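Local coordinates for uncharacterized protein (Legionella pneumophila subsp. pneumophila, PDB 4HFV) that is a putative effector of the Dot/Icm type IV secretion system, probably delivered into host cells, with its molecular function not established, at residues A[2-16]-A[109-122]. Sequence-based numbering, arbitrary orientation.
Sequences MSFELVAYEKLKGSI and SLDLNKDNNPNRED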
HETATM    1  N   MSE A   2      11.438   6.182 -20.791  1.00 56.44           N
HETATM    2  CA  MSE A   2      10.249   7.092 -20.730  1.00 65.89           C
HETATM    3  C   MSE A   2       9.926   7.467 -19.278  1.00 56.49           C
HETATM    4  O   MSE A   2       9.592   6.594 -18.477  1.00 48.48           O
HETATM    5  CB  MSE A   2       9.026   6.414 -21.366  1.00 76.34           C
HETATM    6  CG  MSE A   2       7.793   7.324 -21.511  1.00 75.07           C
HETATM    7 SE   MSE A   2       6.119   6.379 -21.949  1.00172.24          SE
HETATM    8  CE  MSE A   2       5.749   5.550 -20.219  1.00 79.85           C
ATOM      9  N   SER A   3      10.003   8.763 -18.960  1.00 43.33           N
ATOM     10  CA  SER A   3       9.797   9.265 -17.606  1.00 39.70           C
ATOM     11  C   SER A   3       9.045  10.593 -17.652  1.00 41.27           C
ATOM     12  O   SER A   3       9.055  11.280 -18.671  1.00 36.41           O
ATOM     13  CB  SER A   3      11.140   9.492 -16.923  1.00 38.67           C
ATOM     14  OG  SER A   3      10.997   9.399 -15.521  1.00 78.37           O
ATOM     15  N   PHE A   4       8.435  10.981 -16.539  1.00 30.43           N
ATOM     16  CA  PHE A   4       7.655  12.207 -16.507  1.00 27.27           C
ATOM     17  C   PHE A   4       8.288  13.244 -15.586  1.00 25.25           C
ATOM     18  O   PHE A   4       8.540  12.982 -14.410  1.00 24.35           O
ATOM     19  CB  PHE A   4       6.242  11.914 -16.024  1.00 27.34           C
ATOM     20  CG  PHE A   4       5.357  13.124 -15.958  1.00 27.76           C
ATOM     21  CD1 PHE A   4       4.972  13.788 -17.136  1.00 22.87           C
ATOM     22  CD2 PHE A   4       4.889  13.590 -14.748  1.00 19.53           C
ATOM     23  CE1 PHE A   4       4.150  14.898 -17.090  1.00 20.68           C
ATOM     24  CE2 PHE A   4       4.066  14.684 -14.685  1.00 17.52           C
ATOM     25  CZ  PHE A   4       3.696  15.362 -15.863  1.00 20.69           C
ATOM     26  N   GLU A   5       8.517  14.438 -16.119  1.00 24.92           N
ATOM     27  CA  GLU A   5       8.940  15.534 -15.287  1.00 23.18           C
ATOM     28  C   GLU A   5       7.707  16.284 -14.732  1.00 23.25           C
ATOM     29  O   GLU A   5       6.811  16.733 -15.500  1.00 20.62           O
ATOM     30  CB  GLU A   5       9.863  16.466 -16.080  1.00 24.91           C
ATOM     31  CG  GLU A   5      10.772  17.312 -15.194  1.00 52.73           C
ATOM     32  CD  GLU A   5      11.545  18.362 -15.990  1.00 58.98           C
ATOM     33  OE1 GLU A   5      12.763  18.173 -16.186  1.00 56.72           O
ATOM     34  OE2 GLU A   5      10.933  19.367 -16.417  1.00 59.23           O
ATOM     35  N   LEU A   6       7.633  16.438 -13.411  1.00 18.46           N
ATOM     36  CA  LEU A   6       6.508  17.183 -12.855  1.00 17.26           C
ATOM     37  C   LEU A   6       6.493  18.636 -13.353  1.00 15.71           C
ATOM     38  O   LEU A   6       7.525  19.295 -13.389  1.00 16.70           O
ATOM     39  CB  LEU A   6       6.524  17.185 -11.324  1.00 22.02           C
ATOM     40  CG  LEU A   6       6.352  15.843 -10.631  1.00 25.71           C
ATOM     41  CD1 LEU A   6       6.594  16.023  -9.140  1.00 20.92           C
ATOM     42  CD2 LEU A   6       4.967  15.281 -10.887  1.00 14.91           C
ATOM     43  N   VAL A   7       5.320  19.136 -13.728  1.00 15.91           N
ATOM     44  CA  VAL A   7       5.209  20.552 -14.063  1.00 22.95           C
ATOM     45  C   VAL A   7       5.282  21.367 -12.770  1.00 19.99           C
ATOM     46  O   VAL A   7       4.574  21.053 -11.829  1.00 17.62           O
ATOM     47  CB  VAL A   7       3.858  20.885 -14.752  1.00 22.50           C
ATOM     48  CG1 VAL A   7       3.805  22.389 -15.122  1.00 15.33           C
ATOM     49  CG2 VAL A   7       3.653  20.027 -15.997  1.00 22.98           C
ATOM     50  N   ALA A   8       6.054  22.457 -12.741  1.00 16.59           N
ATOM     51  CA  ALA A   8       6.082  23.276 -11.518  1.00 15.51           C
ATOM     52  C   ALA A   8       4.674  23.702 -11.069  1.00 14.09           C
ATOM     53  O   ALA A   8       3.780  23.973 -11.896  1.00 12.68           O
ATOM     54  CB  ALA A   8       7.026  24.469 -11.653  1.00 15.61           C
ATOM     55  N   TYR A   9       4.453  23.706  -9.747  1.00 12.60           N
ATOM     56  CA  TYR A   9       3.113  23.958  -9.205  1.00 12.53           C
ATOM     57  C   TYR A   9       2.466  25.299  -9.662  1.00 15.75           C
ATOM     58  O   TYR A   9       1.290  25.329 -10.074  1.00 11.17           O
ATOM     59  CB  TYR A   9       3.145  23.906  -7.672  1.00 13.91           C
ATOM     60  CG  TYR A   9       1.825  24.259  -7.057  1.00  9.65           C
ATOM     61  CD1 TYR A   9       0.812  23.342  -6.988  1.00  8.80           C
ATOM     62  CD2 TYR A   9       1.587  25.541  -6.569  1.00 16.84           C
ATOM     63  CE1 TYR A   9      -0.423  23.681  -6.447  1.00 10.94           C
ATOM     64  CE2 TYR A   9       0.359  25.889  -6.033  1.00 13.36           C
ATOM     65  CZ  TYR A   9      -0.645  24.946  -5.964  1.00 11.40           C
ATOM     66  OH  TYR A   9      -1.888  25.287  -5.412  1.00 14.50           O
ATOM     67  N   GLU A  10       3.179  26.419  -9.559  1.00 11.55           N
ATOM     68  CA  GLU A  10       2.504  27.694  -9.890  1.00 14.46           C
ATOM     69  C   GLU A  10       2.024  27.715 -11.334  1.00 19.02           C
ATOM     70  O   GLU A  10       0.906  28.164 -11.630  1.00 14.93           O
ATOM     71  CB  GLU A  10       3.384  28.882  -9.613  1.00 15.47           C
ATOM     72  CG  GLU A  10       3.651  29.117  -8.114  1.00 24.73           C
ATOM     73  CD  GLU A  10       2.371  29.373  -7.301  1.00 28.41           C
ATOM     74  OE1 GLU A  10       1.457  30.041  -7.824  1.00 24.52           O
ATOM     75  OE2 GLU A  10       2.285  28.914  -6.130  1.00 28.39           O
ATOM     76  N   LYS A  11       2.885  27.240 -12.226  1.00 17.64           N
ATOM     77  CA  LYS A  11       2.588  27.194 -13.638  1.00 15.59           C
ATOM     78  C   LYS A  11       1.378  26.302 -13.895  1.00 11.83           C
ATOM     79  O   LYS A  11       0.431  26.706 -14.607  1.00 12.43           O
ATOM     80  CB  LYS A  11       3.790  26.681 -14.410  1.00 16.75           C
ATOM     81  CG  LYS A  11       3.623  26.782 -15.906  1.00 27.77           C
ATOM     82  CD  LYS A  11       4.179  25.573 -16.576  1.00 36.82           C
ATOM     83  CE  LYS A  11       5.122  25.942 -17.690  1.00 43.64           C
ATOM     84  NZ  LYS A  11       4.454  25.943 -19.030  1.00 48.99           N
ATOM     85  N   LEU A  12       1.354  25.122 -13.279  1.00 14.01           N
ATOM     86  CA  LEU A  12       0.255  24.184 -13.484  1.00  8.08           C
ATOM     87  C   LEU A  12      -1.052  24.737 -12.941  1.00  9.84           C
ATOM     88  O   LEU A  12      -2.108  24.606 -13.569  1.00 11.78           O
ATOM     89  CB  LEU A  12       0.585  22.808 -12.829  1.00 11.95           C
ATOM     90  CG  LEU A  12      -0.481  21.733 -13.042  1.00 11.71           C
ATOM     91  CD1 LEU A  12      -0.848  21.508 -14.502  1.00  5.40           C
ATOM     92  CD2 LEU A  12      -0.036  20.402 -12.400  1.00  8.30           C
ATOM     93  N   LYS A  13      -0.991  25.319 -11.748  1.00 10.88           N
ATOM     94  CA  LYS A  13      -2.125  25.989 -11.145  1.00 12.23           C
ATOM     95  C   LYS A  13      -2.676  27.010 -12.124  1.00 22.11           C
ATOM     96  O   LYS A  13      -3.871  27.087 -12.356  1.00 10.39           O
ATOM     97  CB  LYS A  13      -1.670  26.715  -9.881  1.00 10.89           C
ATOM     98  CG  LYS A  13      -2.678  27.638  -9.317  1.00 12.17           C
ATOM     99  CD  LYS A  13      -2.175  28.448  -8.122  1.00 13.63           C
ATOM    100  CE  LYS A  13      -3.302  29.403  -7.640  1.00 18.35           C
ATOM    101  NZ  LYS A  13      -3.039  30.090  -6.321  1.00 19.35           N
ATOM    102  N   GLY A  14      -1.778  27.811 -12.683  1.00 13.09           N
ATOM    103  CA  GLY A  14      -2.172  28.823 -13.645  1.00 15.56           C
ATOM    104  C   GLY A  14      -2.849  28.247 -14.879  1.00 12.18           C
ATOM    105  O   GLY A  14      -3.887  28.749 -15.323  1.00 15.26           O
ATOM    106  N   SER A  15      -2.311  27.176 -15.447  1.00 10.81           N
ATOM    107  CA  SER A  15      -2.894  26.726 -16.701  1.00 17.36           C
ATOM    108  C   SER A  15      -4.181  25.980 -16.422  1.00 15.91           C
ATOM    109  O   SER A  15      -5.097  26.028 -17.229  1.00 16.98           O
ATOM    110  CB  SER A  15      -1.906  25.888 -17.542  1.00 10.57           C
ATOM    111  OG  SER A  15      -1.634  24.695 -16.902  1.00 13.13           O
ATOM    112  N   ILE A  16      -4.304  25.343 -15.256  1.00 10.70           N
ATOM    113  CA  ILE A  16      -5.546  24.664 -14.939  1.00 13.43           C
ATOM    114  C   ILE A  16      -6.643  25.705 -14.717  1.00 11.80           C
ATOM    115  O   ILE A  16      -7.778  25.525 -15.140  1.00 10.89           O
ATOM    116  CB  ILE A  16      -5.385  23.739 -13.706  1.00 15.28           C
ATOM    117  CG1 ILE A  16      -4.616  22.471 -14.097  1.00 14.79           C
ATOM    118  CG2 ILE A  16      -6.754  23.366 -13.098  1.00 16.76           C
ATOM    119  CD1 ILE A  16      -4.220  21.680 -12.920  1.00 12.62           C
ATOM    120  N   SER A 109      -1.476  21.068 -20.226  1.00 12.54           N
ATOM    121  CA  SER A 109      -1.028  21.621 -18.950  1.00 24.90           C
ATOM    122  C   SER A 109       0.086  20.764 -18.366  1.00 14.60           C
ATOM    123  O   SER A 109       1.032  21.262 -17.761  1.00 12.77           O
ATOM    124  CB  SER A 109      -2.180  21.702 -17.950  1.00 20.03           C
ATOM    125  OG  SER A 109      -3.101  22.729 -18.291  1.00 15.11           O
ATOM    126  N   LEU A 110      -0.041  19.468 -18.562  1.00 12.99           N
ATOM    127  CA  LEU A 110       0.913  18.503 -18.036  1.00 16.34           C
ATOM    128  C   LEU A 110       2.172  18.345 -18.946  1.00 11.81           C
ATOM    129  O   LEU A 110       3.128  17.706 -18.576  1.00 12.82           O
ATOM    130  CB  LEU A 110       0.200  17.186 -17.827  1.00 15.24           C
ATOM    131  CG  LEU A 110      -0.788  17.116 -16.650  1.00 17.27           C
ATOM    132  CD1 LEU A 110      -1.636  15.846 -16.651  1.00 20.12           C
ATOM    133  CD2 LEU A 110      -0.011  17.262 -15.317  1.00 16.81           C
ATOM    134  N   ASP A 111       2.121  18.912 -20.142  1.00 17.78           N
ATOM    135  CA  ASP A 111       3.206  18.820 -21.126  1.00 20.45           C
ATOM    136  C   ASP A 111       3.503  17.372 -21.497  1.00 21.61           C
ATOM    137  O   ASP A 111       4.656  16.999 -21.757  1.00 22.35           O
ATOM    138  CB  ASP A 111       4.479  19.557 -20.684  1.00 26.22           C
ATOM    139  CG  ASP A 111       5.452  19.814 -21.861  1.00 26.41           C
ATOM    140  OD1 ASP A 111       4.982  20.086 -22.998  1.00 33.37           O
ATOM    141  OD2 ASP A 111       6.672  19.696 -21.659  1.00 41.55           O
ATOM    142  N   LEU A 112       2.440  16.587 -21.613  1.00 19.56           N
ATOM    143  CA  LEU A 112       2.570  15.195 -21.952  1.00 21.03           C
ATOM    144  C   LEU A 112       2.855  14.992 -23.430  1.00 18.88           C
ATOM    145  O   LEU A 112       2.259  15.630 -24.304  1.00 22.53           O
ATOM    146  CB  LEU A 112       1.304  14.423 -21.551  1.00 21.52           C
ATOM    147  CG  LEU A 112       1.054  14.259 -20.055  1.00 19.88           C
ATOM    148  CD1 LEU A 112      -0.373  13.782 -19.864  1.00 16.63           C
ATOM    149  CD2 LEU A 112       2.043  13.276 -19.432  1.00 18.91           C
ATOM    150  N   ASN A 113       3.790  14.086 -23.693  1.00 24.06           N
ATOM    151  CA  ASN A 113       4.211  13.755 -25.060  1.00 28.71           C
ATOM    152  C   ASN A 113       4.888  12.383 -25.061  1.00 29.33           C
ATOM    153  O   ASN A 113       5.094  11.768 -23.992  1.00 35.61           O
ATOM    154  CB  ASN A 113       5.141  14.835 -25.643  1.00 26.04           C
ATOM    155  CG  ASN A 113       6.432  15.008 -24.837  1.00 35.28           C
ATOM    156  OD1 ASN A 113       7.253  14.092 -24.747  1.00 40.42           O
ATOM    157  ND2 ASN A 113       6.618  16.189 -24.254  1.00 33.67           N
ATOM    158  N   LYS A 114       5.227  11.903 -26.249  1.00 36.87           N
ATOM    159  CA  LYS A 114       5.771  10.559 -26.405  1.00 37.70           C
ATOM    160  C   LYS A 114       6.940  10.250 -25.443  1.00 41.80           C
ATOM    161  O   LYS A 114       7.020   9.143 -24.908  1.00 54.79           O
ATOM    162  CB  LYS A 114       6.152  10.336 -27.871  1.00 41.84           C
ATOM    163  CG  LYS A 114       6.963   9.085 -28.130  1.00 61.30           C
ATOM    164  CD  LYS A 114       6.972   8.699 -29.612  1.00 69.47           C
ATOM    165  CE  LYS A 114       7.361   9.857 -30.542  1.00 70.61           C
ATOM    166  NZ  LYS A 114       8.773  10.319 -30.370  1.00 69.80           N
ATOM    167  N   ASP A 115       7.807  11.226 -25.184  1.00 38.44           N
ATOM    168  CA  ASP A 115       8.986  11.020 -24.328  1.00 48.24           C
ATOM    169  C   ASP A 115       8.834  11.542 -22.882  1.00 46.38           C
ATOM    170  O   ASP A 115       9.652  11.250 -22.003  1.00 63.63           O
ATOM    171  CB  ASP A 115      10.184  11.680 -24.993  1.00 57.58           C
ATOM    172  CG  ASP A 115      10.339  11.259 -26.445  1.00 64.30           C
ATOM    173  OD1 ASP A 115      10.300  10.028 -26.693  1.00 71.03           O
ATOM    174  OD2 ASP A 115      10.473  12.154 -27.322  1.00 44.26           O
ATOM    175  N   ASN A 116       7.781  12.308 -22.642  1.00 29.14           N
ATOM    176  CA  ASN A 116       7.513  12.870 -21.333  1.00 22.62           C
ATOM    177  C   ASN A 116       6.149  12.355 -20.893  1.00 28.49           C
ATOM    178  O   ASN A 116       5.123  12.967 -21.183  1.00 24.26           O
ATOM    179  CB  ASN A 116       7.499  14.402 -21.401  1.00 23.51           C
ATOM    180  CG  ASN A 116       7.387  15.035 -20.030  1.00 22.37           C
ATOM    181  OD1 ASN A 116       8.004  14.560 -19.056  1.00 23.80           O
ATOM    182  ND2 ASN A 116       6.588  16.091 -19.929  1.00 24.30           N
ATOM    183  N   ASN A 117       6.137  11.205 -20.226  1.00 20.12           N
ATOM    184  CA  ASN A 117       4.894  10.507 -19.872  1.00 27.05           C
ATOM    185  C   ASN A 117       5.188   9.543 -18.718  1.00 25.16           C
ATOM    186  O   ASN A 117       6.224   8.894 -18.701  1.00 23.78           O
ATOM    187  CB  ASN A 117       4.370   9.720 -21.097  1.00 33.88           C
ATOM    188  CG  ASN A 117       2.883   9.962 -21.375  1.00 44.38           C
ATOM    189  OD1 ASN A 117       2.011   9.422 -20.680  1.00 52.21           O
ATOM    190  ND2 ASN A 117       2.587  10.764 -22.419  1.00 42.94           N
ATOM    191  N   PRO A 118       4.267   9.435 -17.751  1.00 21.20           N
ATOM    192  CA  PRO A 118       4.603   8.759 -16.512  1.00 20.41           C
ATOM    193  C   PRO A 118       4.810   7.280 -16.726  1.00 29.55           C
ATOM    194  O   PRO A 118       3.953   6.668 -17.331  1.00 19.77           O
ATOM    195  CB  PRO A 118       3.342   8.981 -15.628  1.00 15.38           C
ATOM    196  CG  PRO A 118       2.661  10.105 -16.195  1.00 21.64           C
ATOM    197  CD  PRO A 118       2.983  10.131 -17.668  1.00 15.41           C
ATOM    198  N   ASN A 119       5.917   6.731 -16.233  1.00 21.28           N
ATOM    199  CA  ASN A 119       6.077   5.298 -16.138  1.00 26.21           C
ATOM    200  C   ASN A 119       5.378   4.782 -14.868  1.00 24.23           C
ATOM    201  O   ASN A 119       4.703   5.545 -14.169  1.00 20.06           O
ATOM    202  CB  ASN A 119       7.554   4.882 -16.218  1.00 27.42           C
ATOM    203  CG  ASN A 119       8.394   5.418 -15.084  1.00 38.14           C
ATOM    204  OD1 ASN A 119       7.928   5.595 -13.951  1.00 31.04           O
ATOM    205  ND2 ASN A 119       9.659   5.674 -15.384  1.00 37.62           N
ATOM    206  N   ARG A 120       5.481   3.480 -14.603  1.00 22.10           N
ATOM    207  CA  ARG A 120       4.735   2.881 -13.492  1.00 26.36           C
ATOM    208  C   ARG A 120       5.183   3.459 -12.163  1.00 23.65           C
ATOM    209  O   ARG A 120       4.390   3.641 -11.215  1.00 21.81           O
ATOM    210  CB  ARG A 120       4.982   1.372 -13.455  1.00 35.37           C
ATOM    211  CG  ARG A 120       4.196   0.610 -14.475  1.00 40.41           C
ATOM    212  CD  ARG A 120       4.367  -0.894 -14.245  1.00 36.39           C
ATOM    213  NE  ARG A 120       5.713  -1.345 -14.582  1.00 42.67           N
ATOM    214  CZ  ARG A 120       6.049  -1.893 -15.750  1.00 50.97           C
ATOM    215  NH1 ARG A 120       7.298  -2.264 -15.979  1.00 52.47           N
ATOM    216  NH2 ARG A 120       5.141  -2.071 -16.696  1.00 52.01           N
ATOM    217  N   GLU A 121       6.484   3.692 -12.086  0.54 25.06           N
ATOM    218  CA  GLU A 121       7.094   4.229 -10.898  0.54 23.96           C
ATOM    219  C   GLU A 121       6.503   5.622 -10.649  0.54 23.84           C
ATOM    220  O   GLU A 121       5.960   5.902  -9.573  0.54 19.80           O
ATOM    221  CB  GLU A 121       8.610   4.257 -11.104  0.54 31.05           C
ATOM    222  CG  GLU A 121       9.180   2.903 -11.582  0.54 40.49           C
ATOM    223  CD  GLU A 121       9.579   2.874 -13.065  0.54 50.32           C
ATOM    224  OE1 GLU A 121      10.705   3.341 -13.378  0.54 51.58           O
ATOM    225  OE2 GLU A 121       8.785   2.368 -13.908  0.54 27.18           O
ATOM    226  N   ASP A 122       6.564   6.469 -11.677  1.00 26.16           N
ATOM    227  CA  ASP A 122       6.033   7.822 -11.589  1.00 22.00           C
ATOM    228  C   ASP A 122       4.591   7.825 -11.123  1.00 22.98           C
ATOM    229  O   ASP A 122       4.195   8.657 -10.313  1.00 19.88           O
ATOM    230  CB  ASP A 122       6.045   8.489 -12.962  1.00 19.72           C
ATOM    231  CG  ASP A 122       7.448   8.709 -13.511  1.00 25.24           C
ATOM    232  OD1 ASP A 122       8.391   8.940 -12.710  1.00 25.72           O
ATOM    233  OD2 ASP A 122       7.606   8.658 -14.756  1.00 23.15           O
TER
HETATM  234  O   HOH W   1      10.587  13.731 -18.902  1.00 23.28           O
HETATM  235  O   HOH W   2       7.475  11.737 -11.895  1.00 26.18           O
HETATM  236  O   HOH W   3       5.660  17.710 -17.738  1.00 16.06           O
HETATM  237  O   HOH W   4       0.837  24.009 -16.948  1.00 16.38           O
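F4 crosses the side chain of L112 at about a right angle, with CE1 3.5 Å from L112 CD2, and lies alongside P118, its CB against the proline ring. CG is anti to the backbone N (chi1 -180°), which sets the ring on the side of its own carbonyl carbon. L110 O lies at the ring edge, near its plane, 3.3 Å from F4 CE1. N78 of helix 70-90 and M126 of helix 120-136 also touch the F4 side chain, and the residue is buried. Side chains of the 109-122 segment take up the successive amides of F4 and E5. E5 N gives a nearly straight bond (170°) to N116 OD1, 3.0 Å away and in the carbonyl plane. N116 is steadied in turn by its ND2, which donates to D111 O. F4 N reaches D122 OD2 at 3.0 Å from above the carboxylate plane. N119 N reaches the same oxygen from the opposite face. One water links E5 O, L110 O and N116 ND2. Past the arm, helix 9-27 meets the end of helix 101-109, where S15 OG lies 2.8 Å from S109 OG and L12 CD1 packs on S109 CB. The extended N-terminal arm is fastened along the linker between helices 101-109 and 120-136. That linker opens with a Schellman motif at D111, contains an Asx turn at N113 and gives way to helix 120-136 through the N119-D122 capping box.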